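CheC, inhibitor of MCP methylation / FliN fusion protein (Thermotoga maritima, PDB 4HYN) serves as the flagellar rotor protein FliY, a member of the CheC phosphatase family that probably dephosphorylates the chemotaxis response regulator CheY. Local coordinates at residues 10-15 with 186-191; 37-42 with 163-168; 45-50 with 149-154; 71-76 with 179-184. All coordinates share one frame; numbering follows the deposited sequence.

Contact 1: residues 10-15 with 186-191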
loop_
_atom_site.group_PDB
_atom_site.type_symbol
_atom_site.label_atom_id
_atom_site.label_comp_id
_atom_site.label_asym_id
_atom_site.label_seq_id
_atom_site.Cartn_x
_atom_site.Cartn_y
_atom_site.Cartn_z
ATOM N N ASP A 10 -15.959 -3.396 1.402
ATOM C CA ASP A 10 -16.322 -2.848 0.090
ATOM C C ASP A 10 -15.802 -1.412 -0.060
ATOM O O ASP A 10 -15.396 -1.005 -1.147
ATOM C CB ASP A 10 -17.839 -2.886 -0.137
ATOM C CG ASP A 10 -18.333 -4.245 -0.637
ATOM O OD1 ASP A 10 -17.767 -4.767 -1.627
ATOM O OD2 ASP A 10 -19.306 -4.783 -0.053
HETATM N N MSE A 11 -15.821 -0.653 1.030
HETATM C CA MSE A 11 -15.315 0.711 0.997
HETATM C C MSE A 11 -13.812 0.682 0.718
HETATM O O MSE A 11 -13.310 1.484 -0.073
HETATM C CB MSE A 11 -15.566 1.432 2.321
HETATM C CG MSE A 11 -14.814 2.747 2.425
HETATM SE SE MSE A 11 -14.619 3.395 4.228
HETATM C CE MSE A 11 -13.247 2.177 4.839
ATOM N N ILE A 12 -13.111 -0.242 1.381
ATOM C CA ILE A 12 -11.669 -0.413 1.219
ATOM C C ILE A 12 -11.327 -0.586 -0.257
ATOM O O ILE A 12 -10.378 0.020 -0.760
ATOM C CB ILE A 12 -11.152 -1.676 1.965
ATOM C CG1 ILE A 12 -11.214 -1.487 3.481
ATOM C CG2 ILE A 12 -9.740 -2.011 1.526
ATOM C CD1 ILE A 12 -10.491 -0.257 3.973
ATOM N N GLY A 13 -12.094 -1.440 -0.934
ATOM C CA GLY A 13 -11.861 -1.689 -2.342
ATOM C C GLY A 13 -12.147 -0.477 -3.205
ATOM O O GLY A 13 -11.377 -0.144 -4.105
ATOM N N GLU A 14 -13.250 0.198 -2.911
ATOM C CA GLU A 14 -13.653 1.367 -3.665
ATOM C C GLU A 14 -12.692 2.539 -3.510
ATOM O O GLU A 14 -12.209 3.075 -4.508
ATOM C CB GLU A 14 -15.088 1.738 -3.306
ATOM C CG GLU A 14 -16.070 0.624 -3.681
ATOM C CD GLU A 14 -17.513 0.916 -3.312
ATOM O OE1 GLU A 14 -18.386 0.756 -4.189
ATOM O OE2 GLU A 14 -17.781 1.284 -2.149
ATOM N N ILE A 15 -12.373 2.911 -2.274
ATOM C CA ILE A 15 -11.445 4.014 -2.055
ATOM C C ILE A 15 -10.039 3.598 -2.527
ATOM O O ILE A 15 -9.261 4.428 -2.988
ATOM C CB ILE A 15 -11.444 4.518 -0.565
ATOM C CG1 ILE A 15 -10.719 3.543 0.359
ATOM C CG2 ILE A 15 -12.871 4.756 -0.066
ATOM C CD1 ILE A 15 -9.232 3.825 0.490
ATOM N N ASP A 186 -8.846 -0.623 13.059
ATOM C CA ASP A 186 -9.183 0.598 13.791
ATOM C C ASP A 186 -9.281 1.765 12.817
ATOM O O ASP A 186 -10.210 2.563 12.887
ATOM C CB ASP A 186 -8.096 0.919 14.809
ATOM C CG ASP A 186 -8.524 0.650 16.223
ATOM O OD1 ASP A 186 -8.369 1.575 17.051
ATOM O OD2 ASP A 186 -8.997 -0.473 16.515
ATOM N N LEU A 187 -8.286 1.864 11.937
ATOM C CA LEU A 187 -8.230 2.905 10.925
ATOM C C LEU A 187 -9.379 2.760 9.914
ATOM O O LEU A 187 -9.951 3.755 9.482
ATOM C CB LEU A 187 -6.901 2.825 10.183
ATOM C CG LEU A 187 -6.469 4.115 9.493
ATOM C CD1 LEU A 187 -5.781 5.011 10.519
ATOM C CD2 LEU A 187 -5.529 3.806 8.350
ATOM N N VAL A 188 -9.695 1.520 9.538
ATOM C CA VAL A 188 -10.772 1.233 8.591
ATOM C C VAL A 188 -12.119 1.710 9.140
ATOM O O VAL A 188 -12.900 2.340 8.417
ATOM C CB VAL A 188 -10.845 -0.276 8.267
ATOM C CG1 VAL A 188 -12.117 -0.606 7.485
ATOM C CG2 VAL A 188 -9.629 -0.684 7.475
ATOM N N LYS A 189 -12.372 1.421 10.418
ATOM C CA LYS A 189 -13.613 1.828 11.087
ATOM C C LYS A 189 -13.699 3.358 11.111
ATOM O O LYS A 189 -14.772 3.940 10.947
ATOM C CB LYS A 189 -13.652 1.292 12.528
ATOM C CG LYS A 189 -15.000 1.476 13.212
ATOM C CD LYS A 189 -14.905 2.104 14.606
ATOM C CE LYS A 189 -14.719 1.051 15.696
ATOM N NZ LYS A 189 -14.751 1.634 17.074
ATOM N N LYS A 190 -12.550 3.995 11.304
ATOM C CA LYS A 190 -12.462 5.447 11.349
ATOM C C LYS A 190 -12.779 6.025 9.962
ATOM O O LYS A 190 -13.512 7.004 9.849
ATOM C CB LYS A 190 -11.066 5.874 11.802
ATOM C CG LYS A 190 -11.036 7.048 12.758
ATOM C CD LYS A 190 -11.673 8.290 12.157
ATOM C CE LYS A 190 -13.007 8.587 12.824
ATOM N NZ LYS A 190 -13.860 9.530 12.039
HETATM N N MSE A 191 -12.225 5.413 8.918
HETATM C CA MSE A 191 -12.478 5.850 7.547
HETATM C C MSE A 191 -13.951 5.639 7.197
HETATM O O MSE A 191 -14.522 6.403 6.435
HETATM C CB MSE A 191 -11.618 5.065 6.555
HETATM C CG MSE A 191 -10.125 5.311 6.647
HETATM SE SE MSE A 191 -9.176 4.113 5.442
HETATM C CE MSE A 191 -10.064 4.626 3.809
#
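M11, I12 and I15 of helix 6-30 meet V188 and M191 of helix 185-200, and no hydrogen bond passes between the two segments. They cross steeply, at 78°, with their axes 10.8 Å apart at closest approach, so the helices meet through side chains, and neither backbone touches the other. M11, a selenomethionine, reaches across: its CG stands anti to the backbone N (chi1 168°), and a bend at the last torsion (chi3 75°) swings the methyl round against the other helix. There M11 CE lies 3.6 Å from V188 O and 3.7 Å from M191 CB, while M11 SE rests 3.7 Å from M191 O; the end of the chain lies against the helix backbone as well as its side chains. I12 keeps CG1 beside its own N and brings CD1 to 3.6 Å from V188 CG2, the two side chains crossing at about a right angle. The second selenomethionine, M191, is also bent at its last torsion. Its CE comes within 3.5 Å of I15 CD1, tip to tip, with I15 CG1 held in the crowded position between backbone N and carbonyl carbon. Helix 185-200 follows directly on strand 177-184, and both helices lie against one face of the sheet, with I183 of that strand beneath I12 and V188. Further along helix 185-200, F195 touches M11 and I15, while L124 of helix 103-128 covers I15 and M191.

Contact 2: residues 37-42 with 163-168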
loop_
_atom_site.group_PDB
_atom_site.type_symbol
_atom_site.label_atom_id
_atom_site.label_comp_id
_atom_site.label_asym_id
_atom_site.label_seq_id
_atom_site.Cartn_x
_atom_site.Cartn_y
_atom_site.Cartn_z
ATOM N N ILE A 37 -4.519 -0.015 -12.008
ATOM C CA ILE A 37 -4.539 -0.737 -10.751
ATOM C C ILE A 37 -5.940 -1.209 -10.368
ATOM O O ILE A 37 -6.931 -0.530 -10.612
ATOM C CB ILE A 37 -3.861 0.088 -9.626
ATOM C CG1 ILE A 37 -2.340 0.017 -9.802
ATOM C CG2 ILE A 37 -4.246 -0.434 -8.254
ATOM C CD1 ILE A 37 -1.549 0.776 -8.757
ATOM N N THR A 38 -6.001 -2.415 -9.819
ATOM C CA THR A 38 -7.248 -3.041 -9.398
ATOM C C THR A 38 -7.057 -3.613 -7.989
ATOM O O THR A 38 -5.930 -3.811 -7.551
ATOM C CB THR A 38 -7.640 -4.148 -10.426
ATOM O OG1 THR A 38 -8.385 -3.554 -11.495
ATOM C CG2 THR A 38 -8.450 -5.280 -9.796
ATOM N N VAL A 39 -8.157 -3.821 -7.271
ATOM C CA VAL A 39 -8.115 -4.368 -5.914
ATOM C C VAL A 39 -8.951 -5.647 -5.837
ATOM O O VAL A 39 -10.102 -5.623 -5.385
ATOM C CB VAL A 39 -8.672 -3.368 -4.882
ATOM C CG1 VAL A 39 -8.353 -3.850 -3.491
ATOM C CG2 VAL A 39 -8.112 -1.982 -5.118
ATOM N N PRO A 40 -8.368 -6.791 -6.233
ATOM C CA PRO A 40 -9.078 -8.078 -6.213
ATOM C C PRO A 40 -9.417 -8.626 -4.830
ATOM O O PRO A 40 -10.450 -9.263 -4.649
ATOM C CB PRO A 40 -8.104 -9.027 -6.926
ATOM C CG PRO A 40 -7.190 -8.096 -7.711
ATOM C CD PRO A 40 -7.004 -6.958 -6.757
ATOM N N THR A 41 -8.578 -8.336 -3.847
ATOM C CA THR A 41 -8.787 -8.886 -2.520
ATOM C C THR A 41 -8.695 -7.917 -1.341
ATOM O O THR A 41 -7.981 -6.919 -1.397
ATOM C CB THR A 41 -7.791 -10.064 -2.320
ATOM O OG1 THR A 41 -8.210 -11.175 -3.121
ATOM C CG2 THR A 41 -7.705 -10.492 -0.882
ATOM N N VAL A 42 -9.504 -8.195 -0.316
ATOM C CA VAL A 42 -9.536 -7.446 0.942
ATOM C C VAL A 42 -9.767 -8.526 2.001
ATOM O O VAL A 42 -10.827 -9.148 2.062
ATOM C CB VAL A 42 -10.668 -6.389 1.009
ATOM C CG1 VAL A 42 -10.592 -5.639 2.339
ATOM C CG2 VAL A 42 -10.544 -5.401 -0.138
ATOM N N ALA A 163 -6.414 -5.207 8.096
ATOM C CA ALA A 163 -6.938 -5.474 6.766
ATOM C C ALA A 163 -5.756 -5.572 5.813
ATOM O O ALA A 163 -4.877 -4.695 5.797
ATOM C CB ALA A 163 -7.875 -4.375 6.321
ATOM N N VAL A 164 -5.702 -6.677 5.075
ATOM C CA VAL A 164 -4.646 -6.898 4.102
ATOM C C VAL A 164 -5.297 -6.714 2.742
ATOM O O VAL A 164 -6.168 -7.485 2.342
ATOM C CB VAL A 164 -4.002 -8.303 4.248
ATOM C CG1 VAL A 164 -2.961 -8.529 3.159
ATOM C CG2 VAL A 164 -3.339 -8.442 5.624
ATOM N N VAL A 165 -4.917 -5.634 2.071
ATOM C CA VAL A 165 -5.462 -5.302 0.763
ATOM C C VAL A 165 -4.524 -5.666 -0.383
ATOM O O VAL A 165 -3.343 -5.303 -0.374
ATOM C CB VAL A 165 -5.783 -3.796 0.680
ATOM C CG1 VAL A 165 -6.593 -3.501 -0.573
ATOM C CG2 VAL A 165 -6.519 -3.331 1.954
ATOM N N GLU A 166 -5.061 -6.377 -1.373
ATOM C CA GLU A 166 -4.283 -6.779 -2.537
ATOM C C GLU A 166 -4.508 -5.848 -3.725
ATOM O O GLU A 166 -5.648 -5.558 -4.094
ATOM C CB GLU A 166 -4.625 -8.206 -2.951
ATOM C CG GLU A 166 -3.842 -8.689 -4.175
ATOM C CD GLU A 166 -4.330 -10.021 -4.730
ATOM O OE1 GLU A 166 -4.105 -10.261 -5.934
ATOM O OE2 GLU A 166 -4.927 -10.829 -3.980
ATOM N N PHE A 167 -3.414 -5.378 -4.318
ATOM C CA PHE A 167 -3.487 -4.509 -5.485
ATOM C C PHE A 167 -2.865 -5.192 -6.688
ATOM O O PHE A 167 -1.769 -5.739 -6.597
ATOM C CB PHE A 167 -2.745 -3.196 -5.234
ATOM C CG PHE A 167 -3.457 -2.266 -4.313
ATOM C CD1 PHE A 167 -4.584 -1.575 -4.742
ATOM C CD2 PHE A 167 -3.009 -2.080 -3.005
ATOM C CE1 PHE A 167 -5.255 -0.709 -3.880
ATOM C CE2 PHE A 167 -3.671 -1.220 -2.138
ATOM C CZ PHE A 167 -4.794 -0.532 -2.571
ATOM N N GLU A 168 -3.579 -5.204 -7.806
ATOM C CA GLU A 168 -3.032 -5.790 -9.020
ATOM C C GLU A 168 -2.588 -4.626 -9.914
ATOM O O GLU A 168 -3.370 -3.714 -10.185
ATOM C CB GLU A 168 -4.056 -6.655 -9.750
ATOM C CG GLU A 168 -3.402 -7.508 -10.826
ATOM C CD GLU A 168 -4.391 -8.145 -11.774
ATOM O OE1 GLU A 168 -4.858 -9.267 -11.479
ATOM O OE2 GLU A 168 -4.683 -7.530 -12.827
#
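V39 sets CG1 anti to its backbone N (chi1 -169°) and CG2 beside it, while F167 turns its ring to lie beside its own N (chi1 -73°), so the valine fork meets two neighbours at once. The frame is an antiparallel strand pair with a beta bulge: between the T38-E168 and V42-V165 pairs, strand 35-46 spends one residue more than its partner, and P40 takes up helical backbone angles there. T38 and E168 bond in both directions, E168 N to T38 O at 2.7 Å and T38 N to E168 O at 3.0 Å. V39 CG1 packs 3.4 Å from V165 CG1, and V39 CG2 lies 3.4 Å from F167 CE1. I37 CG2 also approaches this ring, 3.7 Å from CD1 of F167. An alanine in place of V39 would remove both methyls and would probably loosen the packing of V165 and the F167 ring. Helix 6-30 covers this side, with I12 on V165 and M20 on F167. T38, T41, E166 and E168 stand on the other face, where E166 extends its chain fully and OE2 takes a weak 3.4 Å hydrogen bond from T41 OG1.

Contact 3: residues 45-50 with 149-154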
loop_
_atom_site.group_PDB
_atom_site.type_symbol
_atom_site.label_atom_id
_atom_site.label_comp_id
_atom_site.label_asym_id
_atom_site.label_seq_id
_atom_site.Cartn_x
_atom_site.Cartn_y
_atom_site.Cartn_z
ATOM N N GLU A 45 -7.467 -9.918 9.041
ATOM C CA GLU A 45 -6.490 -10.805 9.648
ATOM C C GLU A 45 -6.079 -10.356 11.046
ATOM O O GLU A 45 -6.016 -9.162 11.323
ATOM C CB GLU A 45 -5.244 -10.806 8.750
ATOM C CG GLU A 45 -4.254 -11.920 8.989
ATOM C CD GLU A 45 -4.677 -13.215 8.328
ATOM O OE1 GLU A 45 -4.383 -13.383 7.127
ATOM O OE2 GLU A 45 -5.302 -14.060 9.002
ATOM N N LYS A 46 -5.845 -11.315 11.937
ATOM C CA LYS A 46 -5.361 -10.977 13.272
ATOM C C LYS A 46 -3.914 -10.518 13.050
ATOM O O LYS A 46 -3.218 -11.062 12.193
ATOM C CB LYS A 46 -5.330 -12.205 14.181
ATOM C CG LYS A 46 -6.629 -12.640 14.813
ATOM C CD LYS A 46 -6.315 -13.841 15.698
ATOM C CE LYS A 46 -7.525 -14.456 16.368
ATOM N NZ LYS A 46 -7.121 -15.677 17.152
HETATM N N MSE A 47 -3.472 -9.532 13.823
HETATM C CA MSE A 47 -2.111 -9.000 13.719
HETATM C C MSE A 47 -1.024 -10.075 13.844
HETATM O O MSE A 47 -0.029 -10.035 13.120
HETATM C CB MSE A 47 -1.898 -7.929 14.793
HETATM C CG MSE A 47 -0.505 -7.302 14.855
HETATM SE SE MSE A 47 -0.038 -6.117 13.377
HETATM C CE MSE A 47 1.596 -6.986 12.832
ATOM N N LYS A 48 -1.231 -11.048 14.732
ATOM C CA LYS A 48 -0.249 -12.105 14.944
ATOM C C LYS A 48 -0.021 -13.007 13.742
ATOM O O LYS A 48 1.006 -13.678 13.668
ATOM C CB LYS A 48 -0.611 -12.969 16.160
ATOM C CG LYS A 48 -1.812 -13.884 15.947
ATOM C CD LYS A 48 -2.053 -14.777 17.155
ATOM C CE LYS A 48 -3.304 -15.621 16.962
ATOM N NZ LYS A 48 -3.667 -16.397 18.190
ATOM N N ASN A 49 -0.963 -13.022 12.801
ATOM C CA ASN A 49 -0.828 -13.871 11.622
ATOM C C ASN A 49 -0.342 -13.172 10.361
ATOM O O ASN A 49 -0.075 -13.840 9.362
ATOM C CB ASN A 49 -2.144 -14.590 11.307
ATOM C CG ASN A 49 -2.574 -15.569 12.402
ATOM O OD1 ASN A 49 -3.770 -15.737 12.652
ATOM N ND2 ASN A 49 -1.607 -16.222 13.045
ATOM N N VAL A 50 -0.205 -11.848 10.394
ATOM C CA VAL A 50 0.224 -11.116 9.200
ATOM C C VAL A 50 1.566 -11.558 8.615
ATOM O O VAL A 50 1.658 -11.836 7.414
ATOM C CB VAL A 50 0.239 -9.594 9.438
ATOM C CG1 VAL A 50 0.819 -8.872 8.230
ATOM C CG2 VAL A 50 -1.166 -9.104 9.695
ATOM N N THR A 149 12.393 -11.563 12.879
ATOM C CA THR A 149 11.810 -10.326 12.379
ATOM C C THR A 149 10.329 -10.212 12.698
ATOM O O THR A 149 9.624 -11.209 12.838
ATOM C CB THR A 149 12.022 -10.157 10.863
ATOM O OG1 THR A 149 11.446 -11.268 10.168
ATOM C CG2 THR A 149 13.508 -10.048 10.536
ATOM N N GLN A 150 9.868 -8.982 12.861
ATOM C CA GLN A 150 8.466 -8.745 13.159
ATOM C C GLN A 150 7.862 -7.769 12.149
ATOM O O GLN A 150 8.515 -6.816 11.715
ATOM C CB GLN A 150 8.314 -8.205 14.588
ATOM C CG GLN A 150 8.805 -9.174 15.670
ATOM C CD GLN A 150 8.861 -8.550 17.063
ATOM O OE1 GLN A 150 9.619 -9.001 17.930
ATOM N NE2 GLN A 150 8.059 -7.505 17.282
ATOM N N PHE A 151 6.629 -8.030 11.739
ATOM C CA PHE A 151 5.957 -7.131 10.815
ATOM C C PHE A 151 5.738 -5.789 11.557
ATOM O O PHE A 151 5.527 -5.778 12.781
ATOM C CB PHE A 151 4.613 -7.743 10.395
ATOM C CG PHE A 151 4.014 -7.114 9.176
ATOM C CD1 PHE A 151 3.146 -6.033 9.286
ATOM C CD2 PHE A 151 4.327 -7.591 7.910
ATOM C CE1 PHE A 151 2.600 -5.437 8.149
ATOM C CE2 PHE A 151 3.790 -7.004 6.777
ATOM C CZ PHE A 151 2.924 -5.924 6.899
ATOM N N PRO A 152 5.863 -4.644 10.848
ATOM C CA PRO A 152 5.664 -3.332 11.483
ATOM C C PRO A 152 4.370 -3.311 12.319
ATOM O O PRO A 152 3.356 -3.904 11.935
ATOM C CB PRO A 152 5.590 -2.396 10.286
ATOM C CG PRO A 152 6.577 -2.998 9.350
ATOM C CD PRO A 152 6.233 -4.478 9.426
ATOM N N PRO A 153 4.391 -2.626 13.474
ATOM C CA PRO A 153 3.216 -2.552 14.355
ATOM C C PRO A 153 1.994 -1.755 13.854
ATOM O O PRO A 153 1.669 -0.678 14.367
ATOM C CB PRO A 153 3.801 -1.977 15.644
ATOM C CG PRO A 153 4.836 -0.988 15.108
ATOM C CD PRO A 153 5.492 -1.772 13.968
ATOM N N VAL A 154 1.310 -2.304 12.860
ATOM C CA VAL A 154 0.106 -1.680 12.323
ATOM C C VAL A 154 -0.927 -1.615 13.461
ATOM O O VAL A 154 -1.722 -0.687 13.566
ATOM C CB VAL A 154 -0.432 -2.510 11.147
ATOM C CG1 VAL A 154 -1.706 -1.902 10.602
ATOM C CG2 VAL A 154 0.630 -2.588 10.054
#
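T149 OG1 is gripped by two carbonyl oxygens, N143 O and D146 O, which must share its one O-H in what is probably a bifurcated hydrogen bond tying the start of 149-154 to the preceding chain. The carbonyl of the same residue is held too, by K51 NZ. From this anchor the chain runs to F151, whose CG, anti to the backbone N (chi1 -164°), sets the ring against V50. V50 CG1 sits squarely over one face, 3.5 Å from the centroid of the F151 ring and only 3° off its normal, a CH-pi contact. On the opposite face P152 CD lies nearer the rim, and V154 CG2 comes in at the edge, in the ring plane. The ring is clamped between a methyl and a proline. The loop packs on one face of the antiparallel sheet of this CheC-like fold, F151 lying on V74, V76 and V182. P153 is the centre of an inverse gamma turn, closed by V154 N bonding to P152 O at 2.8 Å. That turn meets M47, a selenomethionine bent at chi2 (71°) and again at chi3: its CE lies 3.7 Å from P152 O and 4.0 Å from F151 CB. M47 SE stops 4.3 Å from V154 CB. Residues 47-50 have helical backbone angles, N49 N bonding to K46 O at 3.0 Å, and K48 NZ forms a salt bridge with E159 OE2.

Contact 4: residues 71-76 with 179-184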
loop_
_atom_site.group_PDB
_atom_site.type_symbol
_atom_site.label_atom_id
_atom_site.label_comp_id
_atom_site.label_asym_id
_atom_site.label_seq_id
_atom_site.Cartn_x
_atom_site.Cartn_y
_atom_site.Cartn_z
ATOM N N GLY A 71 -2.382 6.440 12.335
ATOM C CA GLY A 71 -2.027 5.044 12.249
ATOM C C GLY A 71 -0.949 4.768 11.232
ATOM O O GLY A 71 -0.533 5.654 10.468
ATOM N N LEU A 72 -0.500 3.518 11.234
ATOM C CA LEU A 72 0.538 3.065 10.335
ATOM C C LEU A 72 -0.072 2.452 9.075
ATOM O O LEU A 72 -1.039 1.701 9.140
ATOM C CB LEU A 72 1.426 2.055 11.057
ATOM C CG LEU A 72 2.738 1.675 10.387
ATOM C CD1 LEU A 72 3.664 2.887 10.293
ATOM C CD2 LEU A 72 3.376 0.569 11.195
ATOM N N ASN A 73 0.491 2.815 7.931
ATOM C CA ASN A 73 0.041 2.338 6.631
ATOM C C ASN A 73 1.274 1.672 6.015
ATOM O O ASN A 73 2.284 2.327 5.751
ATOM C CB ASN A 73 -0.441 3.533 5.792
ATOM C CG ASN A 73 -0.985 3.134 4.417
ATOM O OD1 ASN A 73 -1.362 4.000 3.624
ATOM N ND2 ASN A 73 -1.029 1.839 4.131
ATOM N N VAL A 74 1.173 0.366 5.790
ATOM C CA VAL A 74 2.280 -0.414 5.262
ATOM C C VAL A 74 2.050 -1.019 3.889
ATOM O O VAL A 74 0.996 -1.591 3.622
ATOM C CB VAL A 74 2.633 -1.564 6.244
ATOM C CG1 VAL A 74 3.730 -2.459 5.669
ATOM C CG2 VAL A 74 3.062 -0.991 7.584
ATOM N N LEU A 75 3.057 -0.887 3.027
ATOM C CA LEU A 75 3.029 -1.457 1.684
ATOM C C LEU A 75 4.100 -2.540 1.629
ATOM O O LEU A 75 5.237 -2.319 2.055
ATOM C CB LEU A 75 3.328 -0.399 0.621
ATOM C CG LEU A 75 2.256 0.627 0.261
ATOM C CD1 LEU A 75 2.716 1.396 -0.971
ATOM C CD2 LEU A 75 0.937 -0.079 -0.025
ATOM N N VAL A 76 3.729 -3.709 1.123
ATOM C CA VAL A 76 4.655 -4.831 1.022
ATOM C C VAL A 76 4.872 -5.191 -0.442
ATOM O O VAL A 76 3.957 -5.654 -1.126
ATOM C CB VAL A 76 4.136 -6.074 1.807
ATOM C CG1 VAL A 76 5.154 -7.215 1.744
ATOM C CG2 VAL A 76 3.859 -5.696 3.253
ATOM N N PHE A 179 1.083 -6.208 -5.187
ATOM C CA PHE A 179 1.661 -5.824 -3.909
ATOM C C PHE A 179 0.540 -5.738 -2.883
ATOM O O PHE A 179 -0.635 -5.785 -3.235
ATOM C CB PHE A 179 2.455 -4.513 -3.991
ATOM C CG PHE A 179 1.666 -3.338 -4.488
ATOM C CD1 PHE A 179 1.108 -2.427 -3.592
ATOM C CD2 PHE A 179 1.528 -3.106 -5.858
ATOM C CE1 PHE A 179 0.426 -1.300 -4.051
ATOM C CE2 PHE A 179 0.847 -1.981 -6.326
ATOM C CZ PHE A 179 0.295 -1.072 -5.419
ATOM N N TYR A 180 0.907 -5.604 -1.615
ATOM C CA TYR A 180 -0.075 -5.560 -0.551
ATOM C C TYR A 180 0.045 -4.378 0.386
ATOM O O TYR A 180 1.122 -3.814 0.596
ATOM C CB TYR A 180 -0.031 -6.863 0.270
ATOM C CG TYR A 180 -0.280 -8.110 -0.549
ATOM C CD1 TYR A 180 -1.570 -8.613 -0.715
ATOM C CD2 TYR A 180 0.769 -8.755 -1.205
ATOM C CE1 TYR A 180 -1.811 -9.725 -1.520
ATOM C CE2 TYR A 180 0.541 -9.863 -2.013
ATOM C CZ TYR A 180 -0.753 -10.345 -2.168
ATOM O OH TYR A 180 -0.984 -11.439 -2.979
ATOM N N GLN A 181 -1.099 -4.022 0.945
ATOM C CA GLN A 181 -1.205 -2.941 1.892
ATOM C C GLN A 181 -1.869 -3.519 3.135
ATOM O O GLN A 181 -2.741 -4.382 3.035
ATOM C CB GLN A 181 -2.071 -1.807 1.325
ATOM C CG GLN A 181 -2.630 -0.873 2.393
ATOM C CD GLN A 181 -3.414 0.286 1.816
ATOM O OE1 GLN A 181 -2.901 1.398 1.707
ATOM N NE2 GLN A 181 -4.670 0.040 1.466
ATOM N N VAL A 182 -1.383 -3.112 4.302
ATOM C CA VAL A 182 -1.975 -3.561 5.541
ATOM C C VAL A 182 -2.173 -2.369 6.481
ATOM O O VAL A 182 -1.264 -1.565 6.704
ATOM C CB VAL A 182 -1.235 -4.800 6.168
ATOM C CG1 VAL A 182 0.032 -5.117 5.417
ATOM C CG2 VAL A 182 -0.991 -4.628 7.664
ATOM N N ILE A 183 -3.437 -2.155 6.839
ATOM C CA ILE A 183 -3.843 -1.074 7.736
ATOM C C ILE A 183 -4.660 -1.688 8.854
ATOM O O ILE A 183 -5.258 -2.754 8.669
ATOM C CB ILE A 183 -4.708 -0.006 7.026
ATOM C CG1 ILE A 183 -5.639 -0.660 5.996
ATOM C CG2 ILE A 183 -3.822 1.065 6.416
ATOM C CD1 ILE A 183 -6.630 0.305 5.331
ATOM N N SER A 184 -4.687 -1.028 10.010
ATOM C CA SER A 184 -5.438 -1.557 11.143
ATOM C C SER A 184 -6.953 -1.482 10.915
ATOM O O SER A 184 -7.449 -0.634 10.165
ATOM C CB SER A 184 -5.054 -0.833 12.439
ATOM O OG SER A 184 -5.810 0.351 12.619
HETATM O O HOH W 1 -3.213 1.429 10.505
#
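The two strands run antiparallel at 160°, with the hydrogen-bonded pairs V74-V182 and V76-Y180 on either side of the non-hydrogen-bonded pair L75-Q181. Four main-chain bonds hold these inner neighbours of the six-stranded antiparallel CheC-like sheet, V76 N to Y180 O being the shortest at 2.7 Å. On the face carrying L75 and Q181, N73 extends with CG anti to its backbone N (chi1 -178°) and gives its amide to the glutamine: N73 ND2 lies 3.1 Å from Q181 OE1. The donor sits above the Q181 carbonyl plane, so the bond is imperfect at the acceptor; the two amide planes are turned 51° apart. I183 runs alongside, its CG2 3.7 Å from N73 ND2. An alanine at N73 would lose this amide donor and would probably leave the Q181 side chain less firmly placed. L75 CD2 leans across to Q181 CB at 3.7 Å and also reaches the edge of the F179 ring, 4.2 Å from CE1. Where the strands begin to part, one water bridges them, donating a hydrogen bond to L72 O at 2.6 Å and accepting from S184 N at 2.9 Å. S184 then caps helix 185-200, its OG bonded to L187 N. Strand 57-66 flanks 71-76 and strand 161-171 flanks 179-184; M113 and M117 of helix 103-128 cover L75, while F151 of a loop lies over V74 and V182 on the opposite face.

Contact 4 is the central one, about 5 Å from the chain centre to its own, and largely buried. Contact 2 lies in the same sheet but pairs an outermost strand, 35-46, with 161-171, so it is only partly buried and carries acidic and hydroxyl groups on one face. Main-chain bonding joins the two, V165 N lying 2.7 Å from Q181 O. Contacts 1 and 3 are buried, with no hydrogen bond between their segments, and pack on opposite faces of this sheet: I12 of contact 1 meets V165 and I183, whereas F151 and V154 of contact 3 meet V182. Contact 1 joins two helices, contact 3 the turn after a strand and a loop.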